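Local coordinates for protein scabin (Streptomyces scabiei 87.22, PDB 5TLB) that acts as a mono-ADP-ribosyltransferase toxin, using NAD+ as the ADP-ribose donor, and is bound here to the reduced dinucleotide NADH, at the 1,4-dihydronicotinamide adenine dinucleotide site. Sequence-based numbering; all coordinates share one arbitrary frame.

The 1,4-dihydronicotinamide adenine dinucleotide site. Residues 77-81, 92-94, 106-107, 110, 117-119, 124, 128, 158, 160. With NAI (1,4-dihydronicotinamide adenine dinucleotide), chain B.
NADH, the reduced form of the NAD+ substrate, lies in the dinucleotide site of this mono-ADP-ribosyltransferase, with the nicotinamide half tightly packed. Both polar ends of the carboxamide meet the backbone of Ser78: its N donates to O7N (2.9 Å), and N7N returns a nearly straight bond to a lone pair of Ser78 O. Ser117 CB sits over one face of the nicotinamide ring, 3.6 Å from its centroid. Into the opposite face points the Trp128 benzo edge (CZ2, CH2), edge-to-face, the two six-membered rings turned 55° apart. Ser117-Thr118-Thr119 is this protein's version of the family's STS motif; Gln158 and Glu160 end its Q-X-E motif, Gln158 OE1 lying against C1D. Glu160, the catalytic glutamate, extends with CG anti to the backbone N (chi1 -174°) and accepts the nicotinamide-ribose 2'-hydroxyl O2D on OE1; Ser117 OG donates to OE2 from above the carboxylate plane (2.5 Å), steadying it. Extended Arg77 (CG anti to N, chi1 174°) turns its NH1/NH2 edge to the diphosphate, O2A (2.8 Å from NH1) and O1N (2.7 Å from NH2) lying somewhat out of plane. Its NE and NH1 share Asp79 OD2, and NH2 also reaches Ser117 O in plane, locking the guanidinium's rotation. Adenine is clamped: Arg81, bent at chi3 and tethered side-on to Asp79, covers one face; extended Lys94 crosses the other with CE and salt-bridges O1A through NZ (2.7 Å). N6A donates to Leu92 O from above its carbonyl plane (2.8 Å), and O2B to Ser80 OG (2.6 Å). The looser, perhaps solvent-facing side is water-bridged: water 3 links O3B, O2N and Ser78 O; water 2 joins O7N to Ser78 OG. NADH lies across adjacent strands 75-79 and 115-119, helix 103-108 beside the nicotinamide ribose, strand 160-164 starting with Glu160.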
# COMPACT_ATOMS: atom_id res chain seq x y z
N ARG A 77 -5.04 -2.57 -0.11
CA ARG A 77 -4.75 -2.33 -1.51
C ARG A 77 -5.69 -3.16 -2.38
O ARG A 77 -5.80 -4.38 -2.20
CB ARG A 77 -3.30 -2.68 -1.83
CG ARG A 77 -3.01 -2.58 -3.33
CD ARG A 77 -1.56 -2.80 -3.68
NE ARG A 77 -1.46 -3.00 -5.12
CZ ARG A 77 -1.48 -2.02 -6.03
NH1 ARG A 77 -1.41 -2.32 -7.32
NH2 ARG A 77 -1.55 -0.75 -5.65
N SER A 78 -6.36 -2.48 -3.31
CA SER A 78 -7.12 -3.16 -4.34
C SER A 78 -6.18 -3.61 -5.44
O SER A 78 -5.40 -2.80 -5.97
CB SER A 78 -8.19 -2.22 -4.91
OG SER A 78 -9.25 -2.05 -4.01
N ASP A 79 -6.26 -4.88 -5.80
CA ASP A 79 -5.38 -5.43 -6.82
C ASP A 79 -6.13 -6.57 -7.48
O ASP A 79 -6.78 -7.37 -6.80
CB ASP A 79 -4.05 -5.88 -6.20
CG ASP A 79 -2.93 -5.96 -7.22
OD1 ASP A 79 -3.04 -6.75 -8.17
OD2 ASP A 79 -1.92 -5.24 -7.05
N SER A 80 -6.09 -6.62 -8.81
CA SER A 80 -6.77 -7.68 -9.54
C SER A 80 -5.99 -8.99 -9.53
O SER A 80 -6.54 -10.02 -9.94
CB SER A 80 -7.02 -7.25 -10.98
OG SER A 80 -5.79 -6.98 -11.63
N ARG A 81 -4.73 -8.97 -9.12
CA ARG A 81 -3.92 -10.19 -9.11
C ARG A 81 -4.28 -11.06 -7.92
O ARG A 81 -4.52 -10.56 -6.81
CB ARG A 81 -2.44 -9.83 -9.06
CG ARG A 81 -1.91 -9.28 -10.38
CD ARG A 81 -0.49 -8.80 -10.23
NE ARG A 81 -0.41 -7.71 -9.27
CZ ARG A 81 0.72 -7.24 -8.75
NH1 ARG A 81 1.89 -7.77 -9.10
NH2 ARG A 81 0.68 -6.24 -7.87
N LEU A 92 5.42 -5.69 -6.02
CA LEU A 92 6.54 -5.06 -6.71
C LEU A 92 6.07 -3.81 -7.45
O LEU A 92 4.98 -3.80 -8.03
CB LEU A 92 7.17 -6.03 -7.71
CG LEU A 92 8.08 -7.10 -7.09
CD1 LEU A 92 8.41 -8.20 -8.08
CD2 LEU A 92 9.36 -6.46 -6.59
N PRO A 93 6.86 -2.74 -7.44
CA PRO A 93 6.51 -1.55 -8.22
C PRO A 93 6.80 -1.74 -9.70
O PRO A 93 7.64 -2.56 -10.10
CB PRO A 93 7.40 -0.46 -7.63
CG PRO A 93 8.64 -1.23 -7.23
CD PRO A 93 8.16 -2.58 -6.76
N LYS A 94 6.11 -0.95 -10.52
CA LYS A 94 6.18 -1.15 -11.97
C LYS A 94 7.49 -0.66 -12.58
O LYS A 94 7.96 -1.24 -13.56
CB LYS A 94 4.98 -0.47 -12.64
CG LYS A 94 3.71 -1.25 -12.42
CD LYS A 94 2.56 -0.73 -13.25
CE LYS A 94 1.40 -1.71 -13.20
NZ LYS A 94 0.14 -1.16 -13.76
N TYR A 106 1.98 11.13 -10.13
CA TYR A 106 1.55 9.73 -10.06
C TYR A 106 0.11 9.62 -9.56
O TYR A 106 -0.67 8.81 -10.08
CB TYR A 106 2.51 8.95 -9.16
CG TYR A 106 2.00 7.59 -8.77
CD1 TYR A 106 1.88 6.58 -9.70
CD2 TYR A 106 1.63 7.32 -7.46
CE1 TYR A 106 1.41 5.34 -9.35
CE2 TYR A 106 1.15 6.08 -7.11
CZ TYR A 106 1.05 5.09 -8.05
OH TYR A 106 0.57 3.85 -7.70
N VAL A 107 -0.26 10.41 -8.55
CA VAL A 107 -1.64 10.37 -8.05
C VAL A 107 -2.61 10.84 -9.12
O VAL A 107 -3.67 10.25 -9.33
CB VAL A 107 -1.76 11.22 -6.77
CG1 VAL A 107 -3.23 11.43 -6.40
CG2 VAL A 107 -1.01 10.56 -5.62
N ASN A 110 -2.09 8.16 -13.11
CA ASN A 110 -1.46 6.88 -12.85
C ASN A 110 -0.60 6.52 -14.06
O ASN A 110 -1.05 6.56 -15.20
CB ASN A 110 -2.54 5.82 -12.60
CG ASN A 110 -1.99 4.55 -12.00
OD1 ASN A 110 -0.91 4.53 -11.41
ND2 ASN A 110 -2.75 3.47 -12.13
N SER A 117 0.70 1.66 -4.38
CA SER A 117 -0.33 2.42 -3.68
C SER A 117 -1.10 1.54 -2.71
O SER A 117 -1.44 0.40 -3.03
CB SER A 117 -1.30 3.05 -4.68
OG SER A 117 -0.68 4.12 -5.36
N THR A 118 -1.37 2.10 -1.53
CA THR A 118 -2.22 1.50 -0.51
C THR A 118 -3.07 2.62 0.07
O THR A 118 -2.85 3.80 -0.23
CB THR A 118 -1.41 0.83 0.61
OG1 THR A 118 -0.76 1.84 1.38
CG2 THR A 118 -0.37 -0.12 0.03
N THR A 119 -4.02 2.25 0.91
CA THR A 119 -4.93 3.22 1.51
C THR A 119 -5.15 2.90 2.98
O THR A 119 -5.12 1.74 3.40
CB THR A 119 -6.27 3.24 0.76
OG1 THR A 119 -7.16 4.18 1.39
CG2 THR A 119 -6.92 1.86 0.74
N LEU A 124 -12.15 1.38 0.55
CA LEU A 124 -11.87 2.01 -0.74
C LEU A 124 -12.07 1.04 -1.89
O LEU A 124 -12.32 1.48 -3.02
CB LEU A 124 -10.44 2.55 -0.78
CG LEU A 124 -10.21 3.53 -1.94
CD1 LEU A 124 -10.96 4.82 -1.70
CD2 LEU A 124 -8.74 3.81 -2.17
N TRP A 128 -13.48 0.70 -6.69
CA TRP A 128 -12.80 0.13 -7.84
C TRP A 128 -13.78 -0.59 -8.76
O TRP A 128 -14.78 -1.16 -8.32
CB TRP A 128 -11.70 -0.84 -7.39
CG TRP A 128 -10.36 -0.23 -7.60
CD1 TRP A 128 -9.49 -0.50 -8.62
CD2 TRP A 128 -9.77 0.80 -6.82
NE1 TRP A 128 -8.37 0.29 -8.50
CE2 TRP A 128 -8.52 1.10 -7.40
CE3 TRP A 128 -10.17 1.49 -5.67
CZ2 TRP A 128 -7.67 2.06 -6.87
CZ3 TRP A 128 -9.32 2.43 -5.15
CH2 TRP A 128 -8.09 2.72 -5.75
N GLN A 158 -8.85 9.27 -1.34
CA GLN A 158 -8.29 7.93 -1.34
C GLN A 158 -7.40 7.66 -0.14
O GLN A 158 -7.00 6.51 0.06
CB GLN A 158 -7.47 7.69 -2.60
CG GLN A 158 -8.26 7.71 -3.90
CD GLN A 158 -7.38 7.42 -5.10
OE1 GLN A 158 -6.30 7.99 -5.24
NE2 GLN A 158 -7.84 6.52 -5.95
N GLU A 160 -4.27 7.90 0.65
CA GLU A 160 -3.28 6.97 0.13
C GLU A 160 -1.98 6.99 0.93
O GLU A 160 -1.58 8.01 1.48
CB GLU A 160 -2.98 7.31 -1.33
CG GLU A 160 -2.08 6.33 -2.00
CD GLU A 160 -1.76 6.72 -3.42
OE1 GLU A 160 -2.48 7.58 -3.98
OE2 GLU A 160 -0.79 6.16 -3.98
PA NAI B . -1.25 -0.09 -10.17
O1A NAI B . -0.70 0.12 -11.56
O2A NAI B . -0.43 -0.28 -8.93
O5B NAI B . -2.04 -1.63 -10.31
C5B NAI B . -2.88 -1.63 -11.42
C4B NAI B . -3.01 -3.08 -11.85
O4B NAI B . -1.80 -3.41 -12.50
C3B NAI B . -3.11 -4.02 -10.59
O3B NAI B . -4.46 -4.19 -10.26
C2B NAI B . -2.49 -5.30 -11.15
O2B NAI B . -3.39 -6.01 -11.99
C1B NAI B . -1.37 -4.72 -12.10
N9A NAI B . -0.05 -4.56 -11.44
C8A NAI B . 0.35 -3.68 -10.41
N7A NAI B . 1.67 -3.82 -10.11
C5A NAI B . 2.13 -4.81 -11.00
C6A NAI B . 3.41 -5.40 -11.20
N6A NAI B . 4.49 -5.03 -10.45
N1A NAI B . 3.59 -6.36 -12.15
C2A NAI B . 2.48 -6.70 -12.87
N3A NAI B . 1.22 -6.23 -12.81
C4A NAI B . 1.08 -5.27 -11.84
O3 NAI B . -2.36 1.07 -10.13
PN NAI B . -3.39 0.95 -8.88
O1N NAI B . -2.82 0.66 -7.53
O2N NAI B . -4.54 0.25 -9.58
O5D NAI B . -4.13 2.48 -8.71
C5D NAI B . -3.14 3.44 -8.66
C4D NAI B . -3.85 4.77 -8.68
O4D NAI B . -4.86 4.70 -7.66
C3D NAI B . -2.84 5.87 -8.32
O3D NAI B . -3.23 7.05 -8.96
C2D NAI B . -2.98 5.95 -6.79
O2D NAI B . -2.92 7.27 -6.34
C1D NAI B . -4.46 5.43 -6.53
N1N NAI B . -4.53 4.56 -5.31
C2N NAI B . -4.66 3.16 -5.40
C3N NAI B . -4.93 2.42 -4.26
C7N NAI B . -5.33 1.01 -4.36
O7N NAI B . -5.96 0.42 -3.44
N7N NAI B . -4.98 0.30 -5.50
C4N NAI B . -4.86 3.02 -2.89
C5N NAI B . -4.89 4.50 -2.94
C6N NAI B . -4.52 5.17 -4.04
O HOH W 1 0.59 1.30 -7.29
O HOH W 2 -8.62 -0.01 -2.30
O HOH W 3 -5.19 -2.25 -8.67